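Local coordinates for host-nuclease inhibitor protein Gam, putative (Desulfovibrio vulgaris, PDB 2P2U) that probably binds double-stranded DNA, like the Gam protein of phage Mu, though its own function has not been established, at residues 71-76 / 93-98. Numbering follows the deposited sequence.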
loop_
_atom_site.group_PDB
_atom_site.type_symbol
_atom_site.label_atom_id
_atom_site.label_comp_id
_atom_site.label_asym_id
_atom_site.label_seq_id
_atom_site.Cartn_x
_atom_site.Cartn_y
_atom_site.Cartn_z
ATOM N N PHE A 71 -37.287 -10.194 4.768
ATOM C CA PHE A 71 -38.077 -10.787 5.879
ATOM C C PHE A 71 -38.024 -9.956 7.142
ATOM O O PHE A 71 -39.068 -9.677 7.698
ATOM C CB PHE A 71 -37.654 -12.237 6.181
ATOM C CG PHE A 71 -38.106 -12.753 7.545
ATOM C CD1 PHE A 71 -39.379 -13.240 7.741
ATOM C CD2 PHE A 71 -37.250 -12.752 8.629
ATOM C CE1 PHE A 71 -39.772 -13.706 8.967
ATOM C CE2 PHE A 71 -37.654 -13.228 9.859
ATOM C CZ PHE A 71 -38.908 -13.695 10.014
ATOM N N ALA A 72 -36.829 -9.588 7.609
ATOM C CA ALA A 72 -36.705 -8.784 8.838
ATOM C C ALA A 72 -37.252 -7.365 8.709
ATOM O O ALA A 72 -37.786 -6.853 9.693
ATOM C CB ALA A 72 -35.287 -8.743 9.354
ATOM N N THR A 73 -37.128 -6.734 7.532
ATOM C CA THR A 73 -37.824 -5.441 7.301
ATOM C C THR A 73 -39.380 -5.591 7.178
ATOM O O THR A 73 -40.111 -5.248 8.134
ATOM C CB THR A 73 -37.207 -4.481 6.177
ATOM O OG1 THR A 73 -37.897 -4.668 4.944
ATOM C CG2 THR A 73 -35.701 -4.669 5.948
ATOM N N LEU A 74 -39.896 -6.103 6.052
ATOM C CA LEU A 74 -41.330 -6.459 5.970
ATOM C C LEU A 74 -42.001 -6.833 7.310
ATOM O O LEU A 74 -43.169 -6.578 7.460
ATOM C CB LEU A 74 -41.617 -7.575 4.944
ATOM C CG LEU A 74 -41.605 -7.399 3.395
ATOM C CD1 LEU A 74 -42.224 -8.657 2.702
ATOM C CD2 LEU A 74 -42.251 -6.088 2.810
ATOM N N ASN A 75 -41.277 -7.421 8.264
ATOM C CA ASN A 75 -41.837 -7.866 9.552
ATOM C C ASN A 75 -41.334 -7.044 10.754
ATOM O O ASN A 75 -41.367 -7.492 11.906
ATOM C CB ASN A 75 -41.507 -9.355 9.777
ATOM C CG ASN A 75 -42.566 -10.296 9.211
ATOM O OD1 ASN A 75 -43.475 -10.720 9.933
ATOM N ND2 ASN A 75 -42.452 -10.635 7.929
ATOM N N LYS A 76 -40.878 -5.833 10.469
ATOM C CA LYS A 76 -39.969 -5.108 11.375
ATOM C C LYS A 76 -40.559 -4.702 12.726
ATOM O O LYS A 76 -39.972 -4.997 13.785
ATOM C CB LYS A 76 -39.359 -3.868 10.671
ATOM C CG LYS A 76 -38.256 -3.173 11.514
ATOM C CD LYS A 76 -38.006 -1.700 10.934
ATOM C CE LYS A 76 -36.760 -1.150 11.887
ATOM N NZ LYS A 76 -36.231 0.050 11.007
ATOM N N ILE A 93 -29.756 -11.467 14.520
ATOM C CA ILE A 93 -30.096 -10.529 13.480
ATOM C C ILE A 93 -30.656 -9.291 14.125
ATOM O O ILE A 93 -30.655 -9.187 15.355
ATOM C CB ILE A 93 -31.081 -11.046 12.474
ATOM C CG1 ILE A 93 -32.406 -11.366 13.166
ATOM C CG2 ILE A 93 -30.514 -12.198 11.759
ATOM C CD1 ILE A 93 -33.588 -11.388 12.208
ATOM N N GLY A 94 -31.127 -8.365 13.286
ATOM C CA GLY A 94 -31.541 -7.030 13.748
ATOM C C GLY A 94 -31.106 -5.753 12.998
ATOM O O GLY A 94 -30.641 -5.782 11.826
ATOM N N PHE A 95 -31.270 -4.634 13.718
ATOM C CA PHE A 95 -31.087 -3.276 13.175
ATOM C C PHE A 95 -30.194 -2.404 14.045
ATOM O O PHE A 95 -30.419 -2.318 15.256
ATOM C CB PHE A 95 -32.424 -2.619 13.035
ATOM C CG PHE A 95 -33.212 -3.123 11.885
ATOM C CD1 PHE A 95 -32.977 -2.635 10.591
ATOM C CD2 PHE A 95 -34.202 -4.067 12.074
ATOM C CE1 PHE A 95 -33.756 -3.091 9.495
ATOM C CE2 PHE A 95 -34.974 -4.529 10.995
ATOM C CZ PHE A 95 -34.760 -4.049 9.712
ATOM N N ARG A 96 -29.158 -1.805 13.450
ATOM C CA ARG A 96 -28.261 -0.967 14.242
ATOM C C ARG A 96 -28.195 0.446 13.700
ATOM O O ARG A 96 -28.399 0.658 12.497
ATOM C CB ARG A 96 -26.865 -1.577 14.333
ATOM C CG ARG A 96 -26.158 -1.183 15.665
ATOM C CD ARG A 96 -24.692 -1.741 15.814
ATOM N NE ARG A 96 -24.072 -2.210 14.553
ATOM C CZ ARG A 96 -23.661 -3.467 14.339
ATOM N NH1 ARG A 96 -23.805 -4.380 15.309
ATOM N NH2 ARG A 96 -23.099 -3.809 13.174
ATOM N N LEU A 97 -27.925 1.411 14.587
ATOM C CA LEU A 97 -27.779 2.841 14.178
ATOM C C LEU A 97 -26.334 3.219 14.010
ATOM O O LEU A 97 -25.573 3.177 14.962
ATOM C CB LEU A 97 -28.442 3.809 15.174
ATOM C CG LEU A 97 -29.949 4.033 14.940
ATOM C CD1 LEU A 97 -30.506 5.127 15.858
ATOM C CD2 LEU A 97 -30.280 4.307 13.462
ATOM N N SER A 98 -25.958 3.541 12.784
ATOM C CA SER A 98 -24.626 4.028 12.490
ATOM C C SER A 98 -24.758 5.447 11.941
ATOM O O SER A 98 -25.444 5.706 10.927
ATOM C CB SER A 98 -23.892 3.108 11.491
ATOM O OG SER A 98 -24.565 3.015 10.223
#
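K76 sets the end of its side chain over one face of the F95 ring, with CE above the ring centre, 3.9 Å from the centroid, in a CH-pi contact. The ammonium follows on the same face: K76 NZ sits 4.3 Å from the F95 ring centroid and 12° off the normal, which adds a cation-pi component. With CG anti to the backbone N (chi1 -173°), the chain starts beyond the CE2–CZ edge of the ring, where K76 CG comes within 3.6 Å of F95 CE2; extended from there, it brings CE in over the centre. The amine also has a long, weak ion pair with D155 OD2 of the second subunit. The rim of the same ring is met in its plane by T73 CG2, 3.9 Å from F95 CZ, and by A72 O, 3.9 Å from F95 CE2. F80 adds an edge-to-face partner from the connecting loop. In fold terms, the end of the long helix 15-74 and the short helix that follows pack here against the start of strand 91-103, whose residues 95-98 pair antiparallel with a strand of the second subunit, continuing the sheet across the dimer. Just before these strand residues, buried I93 reaches A72, CD1 to CB, at 4.2 Å.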